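Local coordinates for cadherin-23 (Mus musculus, PDB 5UZ8), which probably acts as a calcium-dependent adhesion protein of hearing, in which calcium ions bind between consecutive extracellular cadherin repeats and are likely to stiffen the chain, at residues A[18-23]-A[105-110]; A[55-60]-A[72-77]; A[136-141]-A[169-174]; A[242-247]-A[276-281]; A[292-297]-A[308-313]. One frame throughout, in Å; residues are numbered along the deposited sequence. Where two conformers were deposited one is given.

Interaction 1 of 5, residues A[18-23]-A[105-110]; sequences RVLEGA and EIVDIN. With CA (calcium ion), chain J; CA (calcium ion), chain K; CA (calcium ion), chain I.
V19 and I106 pair in the parallel strand edge of a cadherin domain, the Greek-key beta sandwich. Residues 18-20 and 105-107 run in the same direction and lead straight into a calcium site. The backbone bonds come first. V19 N donates to E105 O, V107 N to V19 O, and E21 N to V107 O, the last nearly straight at 174°.

The apolar contacts lie on two faces. V19 CB meets I106 CD1 at 4.0 Å on the buried face. On the face of R18, E105 and V107, L20 CD2 touches V107 CG1 at 3.8 Å. V107 CG2 sits over the centre of the R18 guanidinium.

The charged contact is a long salt bridge, R18 NH1 to E105 OE2, 3.9 Å. The two side chains lie side by side.

The metal contacts close the end. E21 bridges two calcium ions, OE1 on one and OE2 on the other. D108 OD1 and I109 O share the OE1 ion, and E77, D111 and D144 complete it. Y76 N also bonds to E21 OE2. With chi1 at 68°, E21 CG stands between the backbone N and the carbonyl carbon, where it packs on I109 CG1 at 3.7 Å. I109 N donates to the anti lone pair of E21 OE1 at 2.9 Å.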
# COMPACT_ATOMS: atom_id res chain seq x y z
N ARG A 18 35.83 -14.18 -1.73
CA ARG A 18 34.42 -13.83 -1.81
C ARG A 18 33.73 -14.58 -2.94
O ARG A 18 34.32 -14.80 -4.01
CB ARG A 18 34.28 -12.33 -2.03
CG ARG A 18 34.70 -11.53 -0.82
CD ARG A 18 35.13 -10.12 -1.20
NE ARG A 18 34.02 -9.31 -1.68
CZ ARG A 18 33.07 -8.75 -0.91
NH1 ARG A 18 33.05 -8.93 0.41
NH2 ARG A 18 32.11 -8.00 -1.48
N VAL A 19 32.47 -14.96 -2.71
CA VAL A 19 31.67 -15.66 -3.70
C VAL A 19 30.30 -15.01 -3.72
O VAL A 19 29.65 -14.91 -2.68
CB VAL A 19 31.52 -17.14 -3.34
CG1 VAL A 19 30.56 -17.85 -4.27
CG2 VAL A 19 32.89 -17.82 -3.33
N LEU A 20 29.84 -14.62 -4.89
CA LEU A 20 28.46 -14.09 -5.00
C LEU A 20 27.47 -15.20 -4.81
O LEU A 20 27.58 -16.26 -5.47
CB LEU A 20 28.21 -13.45 -6.35
CG LEU A 20 29.08 -12.27 -6.74
CD1 LEU A 20 28.84 -11.91 -8.20
CD2 LEU A 20 28.78 -11.07 -5.86
N GLU A 21 26.49 -15.00 -3.95
CA GLU A 21 25.39 -15.96 -3.90
C GLU A 21 24.79 -16.15 -5.30
O GLU A 21 24.82 -15.24 -6.12
CB GLU A 21 24.31 -15.55 -2.90
CG GLU A 21 23.55 -14.30 -3.29
CD GLU A 21 22.29 -14.10 -2.46
OE1 GLU A 21 21.95 -12.91 -2.18
OE2 GLU A 21 21.65 -15.11 -2.12
N GLY A 22 24.34 -17.36 -5.58
CA GLY A 22 23.78 -17.70 -6.87
C GLY A 22 24.76 -18.13 -7.93
O GLY A 22 24.33 -18.44 -9.05
N ALA A 23 26.06 -18.15 -7.61
CA ALA A 23 27.08 -18.62 -8.54
C ALA A 23 26.65 -19.99 -9.05
O ALA A 23 26.31 -20.90 -8.26
CB ALA A 23 28.41 -18.73 -7.82
N GLU A 105 33.61 -16.37 1.66
CA GLU A 105 32.74 -15.33 2.19
C GLU A 105 31.62 -15.10 1.19
O GLU A 105 31.85 -14.61 0.09
CB GLU A 105 33.56 -14.05 2.37
CG GLU A 105 32.82 -12.83 2.93
CD GLU A 105 33.77 -11.68 3.23
OE1 GLU A 105 34.95 -11.72 2.83
OE2 GLU A 105 33.36 -10.73 3.90
N ILE A 106 30.41 -15.49 1.55
CA ILE A 106 29.29 -15.34 0.62
C ILE A 106 28.84 -13.87 0.59
O ILE A 106 28.74 -13.22 1.63
CB ILE A 106 28.13 -16.31 0.97
CG1 ILE A 106 28.63 -17.75 1.08
CG2 ILE A 106 27.05 -16.25 -0.09
CD1 ILE A 106 29.50 -18.18 -0.08
N VAL A 107 28.57 -13.36 -0.61
CA VAL A 107 28.23 -11.95 -0.81
C VAL A 107 26.76 -11.88 -1.21
O VAL A 107 26.32 -12.58 -2.12
CB VAL A 107 29.07 -11.36 -1.93
CG1 VAL A 107 28.68 -9.91 -2.22
CG2 VAL A 107 30.54 -11.45 -1.56
N ASP A 108 26.02 -11.05 -0.49
CA ASP A 108 24.60 -10.83 -0.76
C ASP A 108 24.43 -10.14 -2.11
O ASP A 108 25.13 -9.15 -2.41
CB ASP A 108 24.05 -9.93 0.36
CG ASP A 108 22.55 -9.64 0.27
OD1 ASP A 108 21.76 -10.53 -0.14
OD2 ASP A 108 22.17 -8.52 0.70
N ILE A 109 23.48 -10.61 -2.89
CA ILE A 109 22.97 -9.86 -4.06
C ILE A 109 21.51 -9.49 -3.82
O ILE A 109 20.84 -10.06 -2.96
CB ILE A 109 23.13 -10.65 -5.40
CG1 ILE A 109 22.09 -11.76 -5.53
CG2 ILE A 109 24.55 -11.18 -5.56
CD1 ILE A 109 22.20 -12.61 -6.79
N ASN A 110 21.01 -8.52 -4.57
CA ASN A 110 19.68 -8.03 -4.39
C ASN A 110 18.68 -8.90 -5.15
O ASN A 110 18.13 -8.49 -6.18
CB ASN A 110 19.56 -6.56 -4.79
CG ASN A 110 18.23 -5.96 -4.38
OD1 ASN A 110 17.61 -6.44 -3.45
ND2 ASN A 110 17.81 -4.91 -5.06
CA CA J . 20.19 -11.71 -1.22
CA CA K . 19.25 -15.35 -2.14
CA CA I . 15.89 -6.61 -1.82
O HOH W 1 16.90 -15.42 -1.98
O HOH W 2 19.00 -17.39 -3.49

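Interaction 2 of 5, residues A[55-60]-A[72-77]; sequences PGYVQL and RTVDYE. With CA (calcium ion), chain K; CA (calcium ion), chain J.
In the conformer given, G56 O takes two N-H groups of one arginine, R72, although the segments form no beta bridge. R72 N gives the firmer bond to G56 O at 3.1 Å. R72 NH1 adds a weak one in this conformer, with G56 O in the plane of the guanidinium at its edge. The contact lies at the surface of a cadherin domain. It joins the approach to strand 58-60 with the loop that carries the calcium ligands D75 and E77.

The Y57 ring meets that loop with its edge. Its CD1 and CE1 face R72 O and T73 O, with Y57 CE1 3.5 Å from T73 O. V74 CG2, anti to the backbone N, lies over one ring face, and V74 CB is 3.8 Å from Y57 CD1. L82 of strand 81-89 also packs on Y57.

Two waters bridge the segments. One donates to both Y57 O and R72 O. The other accepts from D75 N and bonds to Y57 OH, which ties the ring to the start of the metal site. D75 and E77 share one calcium ion, and E77 reaches a second with both oxygens. D75 forms an Asx turn: E77 N donates to D75 OD1 at 3.0 Å, from above the carboxylate plane.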
# COMPACT_ATOMS: atom_id res chain seq x y z
N PRO A 55 27.72 -28.70 4.19
CA PRO A 55 28.06 -29.51 3.04
C PRO A 55 27.21 -29.21 1.80
O PRO A 55 26.16 -28.57 1.88
CB PRO A 55 27.79 -30.95 3.53
CG PRO A 55 26.67 -30.79 4.51
CD PRO A 55 26.97 -29.47 5.19
N GLY A 56 27.70 -29.68 0.66
CA GLY A 56 26.91 -29.68 -0.55
C GLY A 56 27.17 -28.61 -1.59
O GLY A 56 26.62 -28.70 -2.69
N TYR A 57 28.00 -27.61 -1.26
CA TYR A 57 28.14 -26.43 -2.08
C TYR A 57 29.43 -26.31 -2.89
O TYR A 57 29.50 -25.44 -3.79
CB TYR A 57 27.95 -25.15 -1.27
CG TYR A 57 26.59 -25.06 -0.58
CD1 TYR A 57 25.48 -24.52 -1.24
CD2 TYR A 57 26.45 -25.46 0.72
CE1 TYR A 57 24.26 -24.41 -0.60
CE2 TYR A 57 25.22 -25.38 1.36
CZ TYR A 57 24.14 -24.84 0.69
OH TYR A 57 22.94 -24.74 1.32
N VAL A 58 30.44 -27.13 -2.57
CA VAL A 58 31.74 -27.05 -3.20
C VAL A 58 32.32 -28.42 -3.50
O VAL A 58 32.00 -29.42 -2.84
CB VAL A 58 32.76 -26.27 -2.33
CG1 VAL A 58 32.19 -24.96 -1.84
CG2 VAL A 58 33.19 -27.10 -1.13
N GLN A 59 33.16 -28.48 -4.53
CA GLN A 59 33.89 -29.68 -4.84
C GLN A 59 35.13 -29.33 -5.65
O GLN A 59 35.16 -28.29 -6.32
CB GLN A 59 33.02 -30.67 -5.63
CG GLN A 59 32.65 -30.17 -7.02
CD GLN A 59 31.55 -31.01 -7.63
OE1 GLN A 59 30.41 -30.92 -7.19
NE2 GLN A 59 31.88 -31.83 -8.62
N LEU A 60 36.12 -30.21 -5.61
CA LEU A 60 37.30 -30.03 -6.46
C LEU A 60 36.83 -30.36 -7.87
O LEU A 60 36.07 -31.30 -8.03
CB LEU A 60 38.43 -30.96 -6.04
CG LEU A 60 39.11 -30.46 -4.75
CD1 LEU A 60 39.88 -31.59 -4.07
CD2 LEU A 60 40.06 -29.32 -5.08
N ARG A 72 26.12 -27.37 -5.39
CA ARG A 72 24.85 -26.69 -5.27
C ARG A 72 25.09 -25.18 -5.25
O ARG A 72 26.12 -24.70 -4.76
CB ARG A 72 24.07 -27.16 -4.05
CG ARG A 72 23.59 -28.58 -4.21
CD ARG A 72 23.05 -29.17 -2.93
NE ARG A 72 22.58 -30.52 -3.18
CZ ARG A 72 23.36 -31.59 -3.32
NH1 ARG A 72 24.70 -31.51 -3.19
NH2 ARG A 72 22.78 -32.77 -3.58
N THR A 73 24.13 -24.44 -5.79
CA THR A 73 24.19 -22.98 -5.66
C THR A 73 23.88 -22.56 -4.24
O THR A 73 23.03 -23.13 -3.58
CB THR A 73 23.20 -22.27 -6.58
OG1 THR A 73 21.88 -22.77 -6.34
CG2 THR A 73 23.62 -22.49 -8.00
N VAL A 74 24.61 -21.56 -3.77
CA VAL A 74 24.49 -21.06 -2.40
C VAL A 74 23.58 -19.84 -2.37
O VAL A 74 23.54 -19.05 -3.33
CB VAL A 74 25.88 -20.75 -1.81
CG1 VAL A 74 26.49 -19.49 -2.39
CG2 VAL A 74 25.82 -20.69 -0.29
N ASP A 75 22.85 -19.73 -1.28
CA ASP A 75 21.90 -18.66 -1.01
C ASP A 75 22.37 -17.89 0.23
O ASP A 75 22.42 -18.44 1.33
CB ASP A 75 20.54 -19.31 -0.74
CG ASP A 75 19.42 -18.28 -0.49
OD1 ASP A 75 19.64 -17.05 -0.57
OD2 ASP A 75 18.31 -18.73 -0.19
N TYR A 76 22.68 -16.60 0.06
CA TYR A 76 23.12 -15.76 1.16
C TYR A 76 22.07 -15.73 2.26
O TYR A 76 22.40 -15.64 3.42
CB TYR A 76 23.43 -14.32 0.70
CG TYR A 76 23.96 -13.45 1.81
CD1 TYR A 76 25.33 -13.48 2.16
CD2 TYR A 76 23.12 -12.63 2.54
CE1 TYR A 76 25.81 -12.69 3.18
CE2 TYR A 76 23.61 -11.84 3.55
CZ TYR A 76 24.94 -11.89 3.87
OH TYR A 76 25.40 -11.11 4.88
N GLU A 77 20.80 -15.80 1.88
CA GLU A 77 19.75 -15.80 2.87
C GLU A 77 19.73 -17.07 3.75
O GLU A 77 19.05 -17.07 4.77
CB GLU A 77 18.38 -15.51 2.23
CG GLU A 77 18.17 -14.04 1.88
CD GLU A 77 19.10 -13.47 0.81
OE1 GLU A 77 19.79 -12.51 1.16
OE2 GLU A 77 19.14 -13.93 -0.37
CA CA K . 19.25 -15.35 -2.14
CA CA J . 20.19 -11.71 -1.22
O HOH W 3 22.15 -21.99 0.40
O HOH W 4 28.07 -23.02 -4.31
O HOH W 1 16.90 -15.42 -1.98
O HOH W 2 19.00 -17.39 -3.49

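Interaction 3 of 5, residues A[136-141]-A[169-174]; sequences LRVTAT and GDISVL
L136 and I171 form a hydrogen-bonded antiparallel pair, and R137 and D170 the non-hydrogen-bonded pair next to it. Two backbone bonds hold the segments. I171 N donates to L136 O at 2.9 Å, nearly along the C=O axis. V138 N donates to G169 O at 3.0 Å, and here the donor stands 47° above the carbonyl plane. G169 has a positive phi. A side chain on it would run into V138 O.

The charged contact lies on the face of R137 and D170. In the conformer given, R137 CG is anti to the backbone N (chi1 -175°), and the bend at chi3 brings NE back to D170. There R137 NE comes 2.7 Å from D170 OD1 in a salt bridge. R137 NH1 adds a weak, bent bond of 2.8 Å to D170 OD2. The guanidinium and carboxylate planes are only 23° apart, and OD1 lies over one guanidinium face. An alanine in place of D170 would probably leave the R137 guanidinium without this charged mate and free to turn.

The apolar contacts lie on the face of L136 and I171. These two run side by side, with L136 CD2 4.0 Å from I171 CB. V138 CG1 meets I171 CD1, also at 4.0 Å. V209 of strand 204-214 touches all three side chains. A two-sheet sandwich, with L136, V138 and I171 turned to the facing sheet, is the arrangement of a cadherin domain.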
# COMPACT_ATOMS: atom_id res chain seq x y z
N LEU A 136 -3.57 4.95 8.00
CA LEU A 136 -3.09 3.58 8.17
C LEU A 136 -1.60 3.53 7.85
O LEU A 136 -1.05 4.47 7.29
CB LEU A 136 -3.83 2.63 7.22
CG LEU A 136 -3.34 2.83 5.78
CD1 LEU A 136 -3.08 1.53 5.07
CD2 LEU A 136 -4.25 3.76 5.02
N ARG A 137 -0.97 2.42 8.22
CA ARG A 137 0.42 2.19 7.91
C ARG A 137 0.52 0.93 7.05
O ARG A 137 -0.03 -0.10 7.41
CB ARG A 137 1.19 2.02 9.22
CG ARG A 137 2.70 1.88 9.07
CD ARG A 137 3.35 1.93 10.45
NE ARG A 137 3.78 3.27 10.82
CZ ARG A 137 3.90 3.73 12.06
NH1 ARG A 137 4.35 4.96 12.27
NH2 ARG A 137 3.56 2.96 13.10
N VAL A 138 1.22 1.02 5.93
CA VAL A 138 1.56 -0.13 5.12
C VAL A 138 2.98 -0.57 5.48
O VAL A 138 3.83 0.27 5.79
CB VAL A 138 1.42 0.15 3.62
CG1 VAL A 138 -0.00 0.62 3.32
CG2 VAL A 138 2.46 1.11 3.09
N THR A 139 3.22 -1.88 5.44
CA THR A 139 4.54 -2.41 5.73
C THR A 139 4.87 -3.52 4.73
O THR A 139 4.06 -4.44 4.51
CB THR A 139 4.60 -3.00 7.16
OG1 THR A 139 4.27 -1.99 8.14
CG2 THR A 139 5.97 -3.58 7.46
N ALA A 140 6.06 -3.42 4.15
CA ALA A 140 6.68 -4.48 3.37
C ALA A 140 7.95 -4.97 4.07
O ALA A 140 8.49 -4.26 4.91
CB ALA A 140 7.00 -3.96 1.99
N THR A 141 8.41 -6.18 3.76
CA THR A 141 9.66 -6.68 4.31
C THR A 141 10.55 -7.14 3.19
O THR A 141 10.06 -7.50 2.11
CB THR A 141 9.43 -7.86 5.24
OG1 THR A 141 8.81 -8.92 4.52
CG2 THR A 141 8.57 -7.44 6.43
N GLY A 169 5.88 4.23 6.00
CA GLY A 169 4.67 3.77 5.32
C GLY A 169 3.34 4.29 5.86
O GLY A 169 2.30 3.79 5.44
N ASP A 170 3.37 5.30 6.73
CA ASP A 170 2.17 5.97 7.20
C ASP A 170 1.56 6.77 6.06
O ASP A 170 2.24 7.63 5.46
CB ASP A 170 2.46 6.95 8.32
CG ASP A 170 2.63 6.26 9.68
OD1 ASP A 170 2.10 5.14 9.89
OD2 ASP A 170 3.30 6.85 10.52
N ILE A 171 0.29 6.49 5.78
CA ILE A 171 -0.50 7.23 4.80
C ILE A 171 -1.36 8.24 5.56
O ILE A 171 -2.12 7.84 6.48
CB ILE A 171 -1.34 6.30 3.95
CG1 ILE A 171 -0.41 5.39 3.12
CG2 ILE A 171 -2.24 7.11 3.00
CD1 ILE A 171 -1.11 4.31 2.30
N SER A 172 -1.22 9.52 5.19
CA SER A 172 -1.88 10.61 5.90
C SER A 172 -2.75 11.46 4.97
O SER A 172 -2.57 11.45 3.76
CB SER A 172 -0.88 11.51 6.62
OG SER A 172 0.04 12.11 5.72
N VAL A 173 -3.66 12.20 5.57
CA VAL A 173 -4.51 13.14 4.85
C VAL A 173 -3.67 14.35 4.50
O VAL A 173 -3.16 15.02 5.38
CB VAL A 173 -5.69 13.60 5.70
CG1 VAL A 173 -6.55 14.60 4.91
CG2 VAL A 173 -6.53 12.40 6.12
N LEU A 174 -3.58 14.66 3.21
CA LEU A 174 -2.75 15.79 2.74
C LEU A 174 -3.60 17.07 2.52
O LEU A 174 -3.11 18.19 2.67
CB LEU A 174 -2.01 15.36 1.46
CG LEU A 174 -1.11 16.39 0.75
CD1 LEU A 174 0.08 16.80 1.62
CD2 LEU A 174 -0.66 15.83 -0.59

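Interaction 4 of 5, residues A[242-247]-A[276-281]; sequences VITMLA and SGLVTT
V242 and I243 both face V279, which makes a classic beta bulge in an antiparallel strand pair. The axes of strands 242-244 and 278-281 run at 167° to each other, 4.7 Å apart at their closest. V242 N donates to V279 O and V279 N to I243 O, both at 2.8 Å. Past the bulge, M245 N bonds to G277 O at 2.9 Å, with the donor well above the carbonyl plane. A side chain on G277 would clash with M245 O. One water donates to both M245 O and S276 O. S276 OG accepts from L278 N in an ST turn.

V279 is the centre of the apolar packing. V279 CG1, anti to the backbone N (chi1 177°), meets V242 CB at 4.0 Å, and V279 CB meets I243 CG2 from alongside. V279 CG2 reaches M245 CG at 3.9 Å. V242 CG2 also touches T281 CG2. On the T244 and L278 face, L278 CD1 comes 3.6 Å from T244 OG1.

The pair belongs to a three-stranded sheet, with strand 278-281 between 241-244 and 270-272. This sheet packs on the other one of its cadherin domain. V242 touches T230 and V232 of strand 227-233, and M245 reaches F228 of the same strand.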
# COMPACT_ATOMS: atom_id res chain seq x y z
N VAL A 242 -52.11 22.41 -4.75
CA VAL A 242 -51.61 23.75 -5.08
C VAL A 242 -50.33 23.65 -5.92
O VAL A 242 -50.24 24.20 -7.03
CB VAL A 242 -51.36 24.56 -3.80
CG1 VAL A 242 -50.74 25.92 -4.11
CG2 VAL A 242 -52.66 24.70 -3.03
N ILE A 243 -49.35 22.93 -5.37
CA ILE A 243 -48.04 22.82 -5.98
C ILE A 243 -47.31 21.71 -5.24
O ILE A 243 -47.65 21.44 -4.07
CB ILE A 243 -47.25 24.15 -5.83
CG1 ILE A 243 -45.98 24.12 -6.68
CG2 ILE A 243 -46.96 24.49 -4.37
CD1 ILE A 243 -45.36 25.51 -6.81
N THR A 244 -46.37 21.06 -5.92
CA THR A 244 -45.44 20.14 -5.25
C THR A 244 -44.06 20.76 -5.12
O THR A 244 -43.44 21.18 -6.13
CB THR A 244 -45.36 18.81 -6.00
OG1 THR A 244 -46.64 18.19 -5.99
CG2 THR A 244 -44.33 17.87 -5.37
N MET A 245 -43.59 20.83 -3.88
CA MET A 245 -42.33 21.46 -3.55
C MET A 245 -41.27 20.37 -3.50
O MET A 245 -41.54 19.25 -3.05
CB MET A 245 -42.42 22.17 -2.20
CG MET A 245 -43.46 23.28 -2.14
SD MET A 245 -43.30 24.54 -3.42
CE MET A 245 -41.70 25.25 -3.02
N LEU A 246 -40.07 20.71 -3.97
CA LEU A 246 -38.98 19.73 -4.04
C LEU A 246 -37.65 20.40 -3.68
O LEU A 246 -37.21 21.35 -4.32
CB LEU A 246 -38.91 19.09 -5.43
CG LEU A 246 -37.78 18.07 -5.65
CD1 LEU A 246 -38.02 16.78 -4.85
CD2 LEU A 246 -37.59 17.75 -7.12
N ALA A 247 -37.03 19.92 -2.61
CA ALA A 247 -35.69 20.33 -2.24
C ALA A 247 -34.71 19.18 -2.50
O ALA A 247 -35.13 18.03 -2.67
CB ALA A 247 -35.66 20.73 -0.78
N SER A 276 -44.00 13.92 0.64
CA SER A 276 -44.13 14.12 -0.81
C SER A 276 -43.90 15.55 -1.25
O SER A 276 -43.65 15.80 -2.43
CB SER A 276 -45.51 13.67 -1.28
OG SER A 276 -46.49 14.63 -0.96
N GLY A 277 -44.03 16.51 -0.34
CA GLY A 277 -43.91 17.91 -0.71
C GLY A 277 -45.15 18.50 -1.35
O GLY A 277 -45.15 19.65 -1.77
N LEU A 278 -46.24 17.74 -1.40
CA LEU A 278 -47.47 18.27 -2.00
C LEU A 278 -48.13 19.26 -1.05
O LEU A 278 -48.46 18.89 0.09
CB LEU A 278 -48.45 17.15 -2.32
CG LEU A 278 -49.83 17.58 -2.86
CD1 LEU A 278 -49.69 18.41 -4.13
CD2 LEU A 278 -50.70 16.36 -3.16
N VAL A 279 -48.34 20.47 -1.54
CA VAL A 279 -49.08 21.50 -0.80
C VAL A 279 -50.56 21.45 -1.24
O VAL A 279 -50.85 21.47 -2.45
CB VAL A 279 -48.51 22.90 -1.08
CG1 VAL A 279 -49.32 23.99 -0.38
CG2 VAL A 279 -47.03 22.98 -0.66
N THR A 280 -51.46 21.40 -0.25
CA THR A 280 -52.90 21.47 -0.44
C THR A 280 -53.52 22.58 0.39
O THR A 280 -52.91 23.06 1.35
CB THR A 280 -53.58 20.15 -0.05
OG1 THR A 280 -53.12 19.78 1.25
CG2 THR A 280 -53.24 19.06 -1.07
N THR A 281 -54.73 22.98 0.01
CA THR A 281 -55.49 23.97 0.77
C THR A 281 -56.11 23.27 1.97
O THR A 281 -56.36 22.06 1.90
CB THR A 281 -56.61 24.61 -0.06
OG1 THR A 281 -57.51 23.57 -0.53
CG2 THR A 281 -56.01 25.37 -1.27
O HOH W 5 -41.34 16.70 -3.69

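Interaction 5 of 5, residues A[292-297]-A[308-313]; sequences NLTVVA and TTMLLV
L293 and L311 bond to each other through both backbone groups, and V295 and T309 do the same. L293 N donates to L311 O at 2.8 Å, and L311 N returns to L293 O. V295 N reaches T309 O at 2.8 Å, and T309 N returns to V295 O at 3.0 Å. These four bonds satisfy the backbone groups of both pairs that face the partner strand. The other strand edges are used too, by backbone bonds: T294 with E263, V296 with S261, and M310 with P226 and F228.

Two side chains find polar partners outside the pair. N292 OD1, in the conformer given, accepts from Q227 NE2, and T309 OG1 donates to K225 O.

T294 and M310 lie side by side on one face. T294 OG1 is anti to the carbonyl carbon (chi1 -65°), and in the conformer given M310 SD lies beside it. T294 CG2 touches T308 CG2 at 3.9 Å. An alanine in place of T294 would probably open a gap beside the T308 methyl, where CG2 now packs. The face of L293, V295 and L311 is mostly apolar: L293 CD1 meets V313 CG2 at 4.1 Å, and V295 CG2 meets L311 CB at 4.0 Å.

A hairpin of two long strands, 290-298 and 306-316, inside a mixed sheet is typical of the cadherin beta sandwich.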
# COMPACT_ATOMS: atom_id res chain seq x y z
N ASN A 292 -47.91 34.70 1.31
CA ASN A 292 -46.49 34.39 1.02
C ASN A 292 -46.03 33.45 2.12
O ASN A 292 -45.73 33.84 3.23
CB ASN A 292 -45.59 35.61 0.85
CG ASN A 292 -44.37 35.32 -0.06
OD1 ASN A 292 -44.25 34.24 -0.62
ND2 ASN A 292 -43.49 36.28 -0.19
N LEU A 293 -46.05 32.18 1.77
CA LEU A 293 -45.76 31.07 2.69
C LEU A 293 -44.27 30.82 2.69
O LEU A 293 -43.56 31.13 1.70
CB LEU A 293 -46.45 29.81 2.23
CG LEU A 293 -47.96 29.91 2.03
CD1 LEU A 293 -48.57 28.62 1.46
CD2 LEU A 293 -48.60 30.29 3.33
N THR A 294 -43.78 30.30 3.81
CA THR A 294 -42.41 29.85 3.89
C THR A 294 -42.42 28.34 3.92
O THR A 294 -43.09 27.74 4.78
CB THR A 294 -41.73 30.38 5.16
OG1 THR A 294 -41.66 31.79 5.07
CG2 THR A 294 -40.33 29.85 5.24
N VAL A 295 -41.76 27.72 2.94
CA VAL A 295 -41.71 26.26 2.83
C VAL A 295 -40.34 25.86 3.35
O VAL A 295 -39.33 26.44 2.95
CB VAL A 295 -41.87 25.79 1.38
CG1 VAL A 295 -41.88 24.28 1.26
CG2 VAL A 295 -43.17 26.35 0.79
N VAL A 296 -40.31 24.89 4.25
CA VAL A 296 -39.07 24.46 4.89
C VAL A 296 -38.84 23.00 4.53
O VAL A 296 -39.78 22.21 4.60
CB VAL A 296 -39.20 24.55 6.42
CG1 VAL A 296 -37.89 24.21 7.12
CG2 VAL A 296 -39.73 25.90 6.84
N ALA A 297 -37.60 22.65 4.18
CA ALA A 297 -37.17 21.26 4.00
C ALA A 297 -36.12 21.00 5.06
O ALA A 297 -35.21 21.79 5.19
CB ALA A 297 -36.58 21.03 2.61
N THR A 308 -35.02 26.83 3.12
CA THR A 308 -36.35 27.36 2.87
C THR A 308 -36.46 27.97 1.47
O THR A 308 -35.48 28.22 0.78
CB THR A 308 -36.79 28.46 3.87
OG1 THR A 308 -35.89 29.56 3.82
CG2 THR A 308 -36.89 27.92 5.29
N THR A 309 -37.70 28.16 1.07
CA THR A 309 -38.05 29.01 -0.04
C THR A 309 -39.40 29.63 0.25
O THR A 309 -40.08 29.22 1.21
CB THR A 309 -38.05 28.22 -1.36
OG1 THR A 309 -38.26 29.12 -2.45
CG2 THR A 309 -39.12 27.16 -1.36
N MET A 310 -39.75 30.65 -0.53
CA MET A 310 -41.03 31.32 -0.37
C MET A 310 -41.98 30.87 -1.47
O MET A 310 -41.56 30.57 -2.59
CB MET A 310 -40.85 32.85 -0.35
CG MET A 310 -40.01 33.36 0.82
SD MET A 310 -40.54 32.72 2.42
CE MET A 310 -39.25 33.25 3.54
N LEU A 311 -43.27 30.82 -1.13
CA LEU A 311 -44.31 30.37 -2.06
C LEU A 311 -45.43 31.42 -2.03
O LEU A 311 -46.09 31.57 -1.00
CB LEU A 311 -44.84 28.99 -1.69
CG LEU A 311 -46.06 28.48 -2.47
CD1 LEU A 311 -45.77 28.36 -3.95
CD2 LEU A 311 -46.58 27.15 -1.92
N LEU A 312 -45.57 32.16 -3.11
CA LEU A 312 -46.65 33.14 -3.23
C LEU A 312 -47.87 32.40 -3.75
O LEU A 312 -47.78 31.67 -4.74
CB LEU A 312 -46.26 34.25 -4.20
CG LEU A 312 -47.39 35.16 -4.68
CD1 LEU A 312 -48.22 35.77 -3.53
CD2 LEU A 312 -46.80 36.22 -5.59
N VAL A 313 -49.01 32.55 -3.07
CA VAL A 313 -50.27 31.97 -3.57
C VAL A 313 -51.29 33.07 -3.75
O VAL A 313 -51.62 33.76 -2.79
CB VAL A 313 -50.83 30.94 -2.59
CG1 VAL A 313 -52.08 30.30 -3.19
CG2 VAL A 313 -49.79 29.89 -2.25

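How the interactions relate
The five contacts lie in three consecutive cadherin domains of one elongated chain. Interactions 1 and 2 share the first domain, with centres about 11 Å apart, and 2 is nested in the loop closed by 1. They touch, and both supply ligands to the same two calcium ions. Interaction 3 follows in the second domain, about 33 Å from interaction 1 between centres. Interactions 4 and 5 are in the third, with centres about 10 Å apart. They lie on its two sheets, which meet where I243 packs on L311 and M245 on T309. Centres of interactions 1 and 5 are about 82 Å apart. The domains are thus strung in a row, with calcium sites at their junctions.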